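Local coordinates for protein methanosaeta concilii ACLY-B (Methanothrix soehngenii, PDB 6ZNW) that probably serves as a subunit of ATP-citrate lyase, which uses ATP and coenzyme A to split citrate into acetyl-CoA and oxaloacetate, and binds citryl-coenzyme A, at residues F31-K36 with P334-D339; A44-S49 with K69-A74; V83-A88 with A110-G115. All blocks are in the same frame, centred on the assembly; numbering follows the deposited sequence.

Interaction 1 (F31-K36 with P334-D339)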
loop_
_atom_site.group_PDB
_atom_site.type_symbol
_atom_site.label_atom_id
_atom_site.label_comp_id
_atom_site.label_asym_id
_atom_site.label_seq_id
_atom_site.Cartn_x
_atom_site.Cartn_y
_atom_site.Cartn_z
ATOM N N PHE B 31 16.487 37.011 -25.602
ATOM C CA PHE B 31 17.155 38.196 -26.148
ATOM C C PHE B 31 18.581 38.235 -25.659
ATOM O O PHE B 31 19.467 38.457 -26.465
ATOM C CB PHE B 31 16.424 39.500 -25.752
ATOM C CG PHE B 31 16.945 40.755 -26.432
ATOM C CD1 PHE B 31 16.891 40.893 -27.810
ATOM C CD2 PHE B 31 17.503 41.787 -25.690
ATOM C CE1 PHE B 31 17.398 42.031 -28.434
ATOM C CE2 PHE B 31 17.985 42.939 -26.315
ATOM C CZ PHE B 31 17.943 43.046 -27.681
ATOM N N ASP B 32 18.822 37.993 -24.355
ATOM C CA ASP B 32 20.171 37.954 -23.781
ATOM C C ASP B 32 21.028 36.915 -24.491
ATOM O O ASP B 32 22.174 37.193 -24.815
ATOM C CB ASP B 32 20.118 37.614 -22.293
ATOM C CG ASP B 32 19.285 38.564 -21.479
ATOM O OD1 ASP B 32 19.144 39.734 -21.889
ATOM O OD2 ASP B 32 18.785 38.147 -20.414
ATOM N N TYR B 33 20.454 35.741 -24.775
ATOM C CA TYR B 33 21.124 34.661 -25.474
ATOM C C TYR B 33 21.502 35.054 -26.930
ATOM O O TYR B 33 22.656 34.870 -27.320
ATOM C CB TYR B 33 20.247 33.391 -25.418
ATOM C CG TYR B 33 20.910 32.200 -26.053
ATOM C CD1 TYR B 33 21.876 31.472 -25.372
ATOM C CD2 TYR B 33 20.594 31.814 -27.343
ATOM C CE1 TYR B 33 22.537 30.414 -25.976
ATOM C CE2 TYR B 33 21.241 30.754 -27.953
ATOM C CZ TYR B 33 22.225 30.066 -27.275
ATOM O OH TYR B 33 22.847 29.016 -27.900
ATOM N N VAL B 34 20.551 35.593 -27.724
ATOM C CA VAL B 34 20.834 35.985 -29.105
ATOM C C VAL B 34 21.762 37.202 -29.186
ATOM O O VAL B 34 22.452 37.352 -30.192
ATOM C CB VAL B 34 19.589 36.175 -30.007
ATOM C CG1 VAL B 34 18.795 34.882 -30.151
ATOM C CG2 VAL B 34 18.710 37.338 -29.532
ATOM N N CYS B 35 21.812 38.042 -28.131
ATOM C CA CYS B 35 22.727 39.188 -28.051
ATOM C C CYS B 35 24.134 38.786 -27.577
ATOM O O CYS B 35 24.966 39.667 -27.398
ATOM C CB CYS B 35 22.154 40.284 -27.162
ATOM S SG CYS B 35 20.707 41.117 -27.856
ATOM N N LYS B 36 24.388 37.480 -27.349
ATOM C CA LYS B 36 25.660 36.918 -26.901
ATOM C C LYS B 36 26.061 37.416 -25.508
ATOM O O LYS B 36 27.251 37.591 -25.249
ATOM C CB LYS B 36 26.808 37.124 -27.923
ATOM C CG LYS B 36 26.474 36.852 -29.392
ATOM C CD LYS B 36 25.856 35.482 -29.653
ATOM C CE LYS B 36 26.290 34.929 -30.994
ATOM N NZ LYS B 36 26.424 36.004 -32.021
ATOM N N PRO B 334 22.043 35.734 -35.386
ATOM C CA PRO B 334 21.950 34.774 -34.278
ATOM C C PRO B 334 20.853 33.734 -34.475
ATOM O O PRO B 334 19.912 33.930 -35.248
ATOM C CB PRO B 334 21.688 35.661 -33.059
ATOM C CG PRO B 334 20.988 36.844 -33.601
ATOM C CD PRO B 334 21.498 37.053 -35.009
ATOM N N ARG B 335 20.987 32.611 -33.774
ATOM C CA ARG B 335 20.020 31.522 -33.893
ATOM C C ARG B 335 19.462 31.094 -32.535
ATOM O O ARG B 335 20.136 31.247 -31.520
ATOM C CB ARG B 335 20.708 30.343 -34.580
ATOM C CG ARG B 335 19.822 29.629 -35.571
ATOM C CD ARG B 335 20.654 28.951 -36.649
ATOM N NE ARG B 335 21.422 27.826 -36.110
ATOM C CZ ARG B 335 22.748 27.794 -36.021
ATOM N NH1 ARG B 335 23.475 28.822 -36.451
ATOM N NH2 ARG B 335 23.360 26.732 -35.507
ATOM N N ILE B 336 18.239 30.565 -32.508
ATOM C CA ILE B 336 17.645 30.065 -31.268
ATOM C C ILE B 336 16.700 28.910 -31.575
ATOM O O ILE B 336 15.971 28.967 -32.570
ATOM C CB ILE B 336 17.005 31.201 -30.394
ATOM C CG1 ILE B 336 17.398 31.035 -28.911
ATOM C CG2 ILE B 336 15.483 31.340 -30.581
ATOM C CD1 ILE B 336 16.988 32.108 -28.011
ATOM N N PRO B 337 16.708 27.829 -30.754
ATOM C CA PRO B 337 15.769 26.722 -31.008
ATOM C C PRO B 337 14.326 27.153 -30.794
ATOM O O PRO B 337 14.027 28.018 -29.980
ATOM C CB PRO B 337 16.182 25.649 -29.997
ATOM C CG PRO B 337 16.887 26.390 -28.939
ATOM C CD PRO B 337 17.545 27.566 -29.566
ATOM N N THR B 338 13.450 26.586 -31.596
ATOM C CA THR B 338 12.028 26.855 -31.547
ATOM C C THR B 338 11.470 26.061 -30.378
ATOM O O THR B 338 11.928 24.968 -30.097
ATOM C CB THR B 338 11.390 26.372 -32.879
ATOM O OG1 THR B 338 11.949 27.114 -33.976
ATOM C CG2 THR B 338 9.858 26.488 -32.895
ATOM N N ASP B 339 10.474 26.600 -29.705
ATOM C CA ASP B 339 9.790 25.904 -28.636
ATOM C C ASP B 339 9.012 24.742 -29.248
ATOM O O ASP B 339 8.441 24.874 -30.326
ATOM C CB ASP B 339 8.895 26.869 -27.866
ATOM C CG ASP B 339 9.740 27.800 -27.022
ATOM O OD1 ASP B 339 10.576 27.292 -26.234
ATOM O OD2 ASP B 339 9.578 29.033 -27.152
#
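Val34 and Tyr33, in the last turn of helix 22-34, carry the apolar contacts with the extended segment 334-339. Val34 CB lies 3.7 Å from Pro334 CB on the proline ring. Val34 CG1, anti to the carbonyl carbon (chi1 -62°), instead lies 3.9 Å from Ile336 CD1, and the two side chains cross at about a right angle. Tyr33 meets the same isoleucine obliquely, Tyr33 CD2 standing 3.6 Å from Ile336 CG1. The tyrosine reaches it because its CG is anti to the backbone N (chi1 -177°).

A second group of contacts involves carbonyl oxygens, without any hydrogen bond between the segments. Arg335 O lies at the edge of the Tyr33 ring, 3.8 Å from CE2, while Val34 O touches Pro334 CB at 3.4 Å. Just beyond, the helix ends in a Schellman motif, with Lys36 at positive phi.

Ile158 of helix 158-163 packs against both Val34 and Ile336, and Trp58 meets the Tyr33 ring edge-to-face. Farther along, Thr338 and Asp339 form a parallel ladder with a strand of the second subunit, so segment 334-339 leads from this helix end to the subunit interface.

Interaction 2 (A44-S49 with K69-A74). With Q5B ((3S)-citryl-Coenzyme A), chain F.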
loop_
_atom_site.group_PDB
_atom_site.type_symbol
_atom_site.label_atom_id
_atom_site.label_comp_id
_atom_site.label_asym_id
_atom_site.label_seq_id
_atom_site.Cartn_x
_atom_site.Cartn_y
_atom_site.Cartn_z
ATOM N N ALA B 44 16.883 38.006 -10.259
ATOM C CA ALA B 44 15.868 37.291 -9.474
ATOM C C ALA B 44 14.449 37.680 -9.886
ATOM O O ALA B 44 14.246 38.698 -10.540
ATOM C CB ALA B 44 16.078 37.547 -7.968
ATOM N N ILE B 45 13.472 36.850 -9.522
ATOM C CA ILE B 45 12.068 37.114 -9.747
ATOM C C ILE B 45 11.476 37.466 -8.389
ATOM O O ILE B 45 11.814 36.836 -7.388
ATOM C CB ILE B 45 11.372 35.864 -10.336
ATOM C CG1 ILE B 45 11.991 35.468 -11.683
ATOM C CG2 ILE B 45 9.848 36.053 -10.448
ATOM C CD1 ILE B 45 12.025 34.020 -11.876
ATOM N N ILE B 46 10.602 38.475 -8.345
ATOM C CA ILE B 46 9.916 38.812 -7.112
ATOM C C ILE B 46 8.487 38.285 -7.244
ATOM O O ILE B 46 7.735 38.744 -8.090
ATOM C CB ILE B 46 10.032 40.307 -6.739
ATOM C CG1 ILE B 46 11.514 40.755 -6.808
ATOM C CG2 ILE B 46 9.447 40.553 -5.343
ATOM C CD1 ILE B 46 11.736 42.223 -6.945
ATOM N N ASN B 47 8.172 37.222 -6.506
ATOM C CA ASN B 47 6.867 36.581 -6.514
ATOM C C ASN B 47 6.258 36.758 -5.120
ATOM O O ASN B 47 6.655 36.068 -4.176
ATOM C CB ASN B 47 7.008 35.099 -6.879
ATOM C CG ASN B 47 5.704 34.369 -7.098
ATOM O OD1 ASN B 47 4.614 34.885 -6.835
ATOM N ND2 ASN B 47 5.789 33.138 -7.581
ATOM N N PRO B 48 5.308 37.701 -4.970
ATOM C CA PRO B 48 4.731 37.952 -3.635
ATOM C C PRO B 48 4.014 36.761 -2.999
ATOM O O PRO B 48 3.893 36.687 -1.774
ATOM C CB PRO B 48 3.794 39.152 -3.846
ATOM C CG PRO B 48 3.624 39.289 -5.306
ATOM C CD PRO B 48 4.775 38.618 -5.995
ATOM N N SER B 49 3.594 35.807 -3.815
ATOM C CA SER B 49 2.892 34.633 -3.334
ATOM C C SER B 49 3.832 33.515 -2.872
ATOM O O SER B 49 3.422 32.688 -2.052
ATOM C CB SER B 49 1.989 34.109 -4.447
ATOM O OG SER B 49 1.428 32.835 -4.160
ATOM N N LYS B 69 10.050 36.654 -2.103
ATOM C CA LYS B 69 8.721 37.167 -1.808
ATOM C C LYS B 69 8.631 38.698 -1.842
ATOM O O LYS B 69 7.584 39.229 -2.206
ATOM C CB LYS B 69 8.201 36.643 -0.457
ATOM C CG LYS B 69 7.307 35.416 -0.568
ATOM C CD LYS B 69 6.456 35.227 0.683
ATOM C CE LYS B 69 6.306 33.761 1.023
ATOM N NZ LYS B 69 5.032 33.498 1.732
ATOM N N THR B 70 9.693 39.414 -1.432
ATOM C CA THR B 70 9.650 40.882 -1.373
ATOM C C THR B 70 10.787 41.572 -2.147
ATOM O O THR B 70 11.812 40.947 -2.420
ATOM C CB THR B 70 9.636 41.363 0.097
ATOM O OG1 THR B 70 10.944 41.266 0.665
ATOM C CG2 THR B 70 8.629 40.621 0.966
ATOM N N ILE B 71 10.608 42.871 -2.471
ATOM C CA ILE B 71 11.608 43.705 -3.147
ATOM C C ILE B 71 12.859 43.905 -2.259
ATOM O O ILE B 71 13.957 43.638 -2.744
ATOM C CB ILE B 71 10.996 45.046 -3.674
ATOM C CG1 ILE B 71 10.010 44.788 -4.829
ATOM C CG2 ILE B 71 12.077 46.059 -4.079
ATOM C CD1 ILE B 71 9.059 45.920 -5.095
ATOM N N PRO B 72 12.742 44.288 -0.958
ATOM C CA PRO B 72 13.953 44.429 -0.130
ATOM C C PRO B 72 14.781 43.150 0.009
ATOM O O PRO B 72 15.999 43.242 0.084
ATOM C CB PRO B 72 13.406 44.875 1.233
ATOM C CG PRO B 72 12.087 45.493 0.934
ATOM C CD PRO B 72 11.536 44.663 -0.191
ATOM N N LEU B 73 14.143 41.966 0.056
ATOM C CA LEU B 73 14.882 40.703 0.188
ATOM C C LEU B 73 15.673 40.402 -1.078
ATOM O O LEU B 73 16.822 39.978 -0.986
ATOM C CB LEU B 73 13.954 39.527 0.535
ATOM C CG LEU B 73 13.526 39.407 1.994
ATOM C CD1 LEU B 73 12.408 38.398 2.147
ATOM C CD2 LEU B 73 14.683 39.031 2.872
ATOM N N ALA B 74 15.076 40.653 -2.253
ATOM C CA ALA B 74 15.740 40.448 -3.533
ATOM C C ALA B 74 16.880 41.451 -3.725
ATOM O O ALA B 74 17.970 41.054 -4.104
ATOM C CB ALA B 74 14.737 40.562 -4.670
HETATM N N Q5B F . -4.448 28.572 -6.478
HETATM C C Q5B F . -3.826 20.958 -7.149
HETATM O O Q5B F . -2.818 22.975 -8.763
HETATM C C1 Q5B F . -4.772 22.021 -7.730
HETATM C C10 Q5B F . -5.877 27.356 -5.334
HETATM C C11 Q5B F . -5.351 28.630 -5.445
HETATM C C12 Q5B F . -6.586 29.386 -3.779
HETATM C C13 Q5B F . -6.827 27.149 -4.316
HETATM C C14 Q5B F . -4.924 23.197 -6.728
HETATM C C15 Q5B F . -5.292 22.784 -5.300
HETATM C C16 Q5B F . -7.071 22.481 -3.641
HETATM C C17 Q5B F . -7.115 20.968 -3.549
HETATM C C18 Q5B F . -8.309 20.383 -4.271
HETATM C C19 Q5B F . -9.157 18.563 -5.667
HETATM C C2 Q5B F . -6.137 21.377 -8.038
HETATM C C20 Q5B F . -9.131 18.716 -7.178
HETATM C C21 Q5B F . -9.639 16.127 -7.988
HETATM C C22 Q5B F . -10.382 15.090 -8.789
HETATM C C23 Q5B F . -10.118 15.085 -10.303
HETATM C C24 Q5B F . -8.670 15.501 -10.631
HETATM C C25 Q5B F . -8.230 15.756 -12.078
HETATM C C26 Q5B F . -10.399 13.661 -10.813
HETATM C C3 Q5B F . -4.148 22.517 -9.027
HETATM C C4 Q5B F . -1.678 28.003 -9.117
HETATM C C5 Q5B F . -2.031 29.422 -8.703
HETATM C C6 Q5B F . -1.311 30.012 -7.492
HETATM C C7 Q5B F . -2.178 29.559 -6.319
HETATM C C8 Q5B F . -3.576 29.643 -6.937
HETATM C C9 Q5B F . -4.484 27.280 -6.932
HETATM N N1 Q5B F . -5.324 26.511 -6.285
HETATM N N2 Q5B F . -5.667 29.693 -4.698
HETATM N N3 Q5B F . -7.163 28.208 -3.542
HETATM N N4 Q5B F . -7.376 25.967 -4.046
HETATM N N5 Q5B F . -6.577 22.934 -4.933
HETATM N N6 Q5B F . -8.083 19.297 -5.009
HETATM O O1 Q5B F . -2.293 23.911 -11.072
HETATM O O10 Q5B F . 0.833 32.406 -8.304
HETATM O O11 Q5B F . -1.159 33.974 -7.687
HETATM O O12 Q5B F . -0.129 32.460 -5.921
HETATM O O13 Q5B F . -4.428 22.317 -4.546
HETATM O O14 Q5B F . -9.428 20.864 -4.134
HETATM O O15 Q5B F . -8.601 15.924 -7.436
HETATM O O16 Q5B F . -7.164 16.341 -12.332
HETATM O O17 Q5B F . -9.060 15.327 -13.039
HETATM O O18 Q5B F . -9.517 12.858 -11.023
HETATM O O19 Q5B F . -11.691 13.333 -10.867
HETATM O O2 Q5B F . -0.507 22.845 -9.464
HETATM O O20 Q5B F . -10.998 16.034 -10.910
HETATM O O21 Q5B F . -5.817 24.175 -7.250
HETATM O O3 Q5B F . -1.601 25.083 -8.973
HETATM O O4 Q5B F . -1.113 25.214 -6.400
HETATM O O5 Q5B F . 0.746 25.532 -8.102
HETATM O O6 Q5B F . -1.097 27.293 -8.000
HETATM O O7 Q5B F . -3.428 29.517 -8.342
HETATM O O8 Q5B F . -2.075 30.302 -5.109
HETATM O O9 Q5B F . -1.512 31.433 -7.656
HETATM P P Q5B F . -1.774 23.667 -9.688
HETATM P P1 Q5B F . -0.752 25.715 -7.775
HETATM P P2 Q5B F . -0.429 32.612 -7.432
HETATM S S Q5B F . -10.431 17.688 -7.962
#
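Ile46 CG2 sits over one face of the peptide group joining Thr70 to Ile71, 3.6 Å from Thr70 C. Neighbouring peptide groups meet through two CA-H...O contacts running in opposite senses. Lys69 CA points its hydrogen almost straight at Asn47 O, 3.3 Å away with 178° at the hydrogen, and Pro48 CA approaches Lys69 O at 3.4 Å. The aliphatic part of Lys69 runs alongside the backbone carbonyls of Asn47 and Pro48, with Lys69 CG 3.7 Å from Asn47 O.

Ile46 is the apolar centre. Its CG1 branch, anti to the carbonyl carbon (chi1 -50°), carries CD1 to helix 71-77, where Ile46 CD1 meets Ile71 CG1 at 3.7 Å and Ile46 CG1 meets Ala74 CB at 3.9 Å. An alanine in place of Ile46 would be likely to open a gap beside Ile71 and Ala74 and to leave the first turn of the helix poorly held on the strand. Thr70, the N-cap residue, accepts a weak bond from Leu73 N with its OG1.

Beyond the strand, Ser49 OG donates to O12 on the 3'-phosphate of citryl-coenzyme A, modelled at a very short 2.4 Å whose exact value is doubtful. Other groups of this ligand bond to the third and fourth subunits, among them Arg501 of the third.

Strand 42-46 runs between strands 15-18 and 61-68, consistent with a Rossmann-like CoA-binding domain. Tyr18 packs on Ile46, Pro48 and Ile71, and Tyr68 on Ala74.

Interaction 3 (V83-A88 with A110-G115)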
loop_
_atom_site.group_PDB
_atom_site.type_symbol
_atom_site.label_atom_id
_atom_site.label_comp_id
_atom_site.label_asym_id
_atom_site.label_seq_id
_atom_site.Cartn_x
_atom_site.Cartn_y
_atom_site.Cartn_z
ATOM N N VAL B 83 17.547 47.586 -12.154
ATOM C CA VAL B 83 16.319 47.750 -12.924
ATOM C C VAL B 83 15.248 46.826 -12.362
ATOM O O VAL B 83 15.555 45.705 -11.967
ATOM C CB VAL B 83 16.555 47.437 -14.436
ATOM C CG1 VAL B 83 15.245 47.438 -15.224
ATOM C CG2 VAL B 83 17.556 48.414 -15.057
ATOM N N MET B 84 13.998 47.290 -12.319
ATOM C CA MET B 84 12.887 46.436 -11.939
ATOM C C MET B 84 11.804 46.516 -12.990
ATOM O O MET B 84 11.282 47.594 -13.270
ATOM C CB MET B 84 12.310 46.714 -10.546
ATOM C CG MET B 84 11.238 45.708 -10.164
ATOM S SD MET B 84 10.595 45.873 -8.485
ATOM C CE MET B 84 9.124 46.913 -8.785
ATOM N N VAL B 85 11.480 45.365 -13.592
ATOM C CA VAL B 85 10.416 45.261 -14.575
ATOM C C VAL B 85 9.183 44.887 -13.762
ATOM O O VAL B 85 9.097 43.779 -13.246
ATOM C CB VAL B 85 10.756 44.236 -15.678
ATOM C CG1 VAL B 85 9.644 44.182 -16.716
ATOM C CG2 VAL B 85 12.092 44.577 -16.339
ATOM N N ASN B 86 8.288 45.853 -13.557
ATOM C CA ASN B 86 7.123 45.721 -12.695
ATOM C C ASN B 86 5.847 45.293 -13.424
ATOM O O ASN B 86 5.221 46.086 -14.129
ATOM C CB ASN B 86 6.912 47.041 -11.928
ATOM C CG ASN B 86 5.964 46.971 -10.766
ATOM O OD1 ASN B 86 5.368 45.940 -10.486
ATOM N ND2 ASN B 86 5.807 48.072 -10.058
ATOM N N PHE B 87 5.447 44.040 -13.213
ATOM C CA PHE B 87 4.219 43.497 -13.788
ATOM C C PHE B 87 3.064 43.498 -12.790
ATOM O O PHE B 87 2.069 42.820 -13.034
ATOM C CB PHE B 87 4.433 42.075 -14.350
ATOM C CG PHE B 87 5.216 42.027 -15.641
ATOM C CD1 PHE B 87 4.619 42.361 -16.845
ATOM C CD2 PHE B 87 6.542 41.628 -15.654
ATOM C CE1 PHE B 87 5.342 42.344 -18.028
ATOM C CE2 PHE B 87 7.254 41.573 -16.848
ATOM C CZ PHE B 87 6.654 41.957 -18.024
ATOM N N ALA B 88 3.158 44.266 -11.682
ATOM C CA ALA B 88 2.056 44.344 -10.723
ATOM C C ALA B 88 0.823 44.960 -11.394
ATOM O O ALA B 88 0.960 45.755 -12.327
ATOM C CB ALA B 88 2.452 45.180 -9.514
ATOM N N ALA B 110 10.196 50.013 -14.633
ATOM C CA ALA B 110 9.301 50.031 -15.775
ATOM C C ALA B 110 7.943 49.545 -15.273
ATOM O O ALA B 110 7.851 48.451 -14.735
ATOM C CB ALA B 110 9.821 49.122 -16.871
ATOM N N VAL B 111 6.910 50.394 -15.372
ATOM C CA VAL B 111 5.557 50.092 -14.907
ATOM C C VAL B 111 4.686 49.705 -16.091
ATOM O O VAL B 111 4.400 50.545 -16.942
ATOM C CB VAL B 111 4.946 51.268 -14.123
ATOM C CG1 VAL B 111 3.605 50.867 -13.505
ATOM C CG2 VAL B 111 5.910 51.774 -13.055
ATOM N N ILE B 112 4.271 48.439 -16.148
ATOM C CA ILE B 112 3.500 47.903 -17.264
ATOM C C ILE B 112 1.984 48.201 -17.137
ATOM O O ILE B 112 1.314 48.459 -18.147
ATOM C CB ILE B 112 3.820 46.357 -17.418
ATOM C CG1 ILE B 112 5.182 46.099 -18.123
ATOM C CG2 ILE B 112 2.729 45.610 -18.168
ATOM C CD1 ILE B 112 6.420 46.713 -17.552
ATOM N N ALA B 113 1.455 48.164 -15.902
ATOM C CA ALA B 113 0.032 48.303 -15.612
ATOM C C ALA B 113 -0.690 49.472 -16.280
ATOM O O ALA B 113 -0.197 50.598 -16.317
ATOM C CB ALA B 113 -0.199 48.361 -14.114
ATOM N N GLU B 114 -1.874 49.173 -16.806
ATOM C CA GLU B 114 -2.809 50.122 -17.390
ATOM C C GLU B 114 -3.877 50.368 -16.315
ATOM O O GLU B 114 -4.270 49.435 -15.600
ATOM C CB GLU B 114 -3.502 49.519 -18.623
ATOM C CG GLU B 114 -2.548 48.943 -19.650
ATOM C CD GLU B 114 -2.234 49.864 -20.812
ATOM O OE1 GLU B 114 -2.995 50.842 -21.023
ATOM O OE2 GLU B 114 -1.223 49.610 -21.509
ATOM N N GLY B 115 -4.347 51.601 -16.216
ATOM C CA GLY B 115 -5.382 51.958 -15.254
ATOM C C GLY B 115 -4.868 52.489 -13.933
ATOM O O GLY B 115 -5.579 52.434 -12.926
HETATM O O HOH W 1 2.851 47.282 -13.563
#
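Strands 83-86 and 108-111 are the two parallel strands of a beta-alpha-beta unit whose crossover helix is 93-102, and Val85 pairs with Ala110 where they lie side by side in the sheet of the Rossmann-like domain. Ala110 bonds to both neighbours of Val85: its N donates to Met84 O at 3.0 Å, and its O accepts from Asn86 N at 2.9 Å. Two residues on from Ala110, Ile112 N donates to Asn86 O at 3.2 Å, which extends the ladder past the regular end of strand 108-111.

Val85 and Ala110 project from one face of the sheet, while Asn86 and Val111 project from the other, toward helix 93-102. On the Val85 face Ile112 packs against Phe87 and Val85: Ile112 CG1 lies 3.8 Å from Phe87 CE1 in an oblique approach to the ring, and Ile112 CD1 lies 4.2 Å from Val85 CG1.

Beyond the bridges a water links the diverging chains. The water donates to Asn86 O and Ala88 O, each at 2.7 Å, and accepts from Ala113 N at 2.9 Å. Asn86 O is thus gripped by two donors, Ile112 N and the water.

The buried Asn86 amide is satisfied at both ends. ND2 bonds to Thr96 and Thr97 of the crossover helix, which should fix its rotation. With Asn86 CG anti to the backbone N (chi1 -166°), Asn86 OD1 accepts from Ala88 N at 3.0 Å in an Asx turn, the donor lying 40° out of the carbonyl plane.

Overall arrangement
From the N terminus, helix 22-34 supplies the first half of interaction 1, which is completed only at 334-339, so it closes a loop of nearly 300 residues. Inside that loop interaction 2 closes first, joining strand 42-46 to helix 71-77 across a hairpin of strands 52-58 and 61-68. Interaction 3 follows in series, over the crossover helix 93-102; none of the loops cross. Interactions 2 and 3 both reach the same sheet, their centres about 14 Å apart, and meet where Met84 SD packs on Ile71 CD1 at 3.7 Å. Interaction 1 stays separate, nearest atoms about 10 Å from either, and ties this domain to the segment that runs on toward the second subunit.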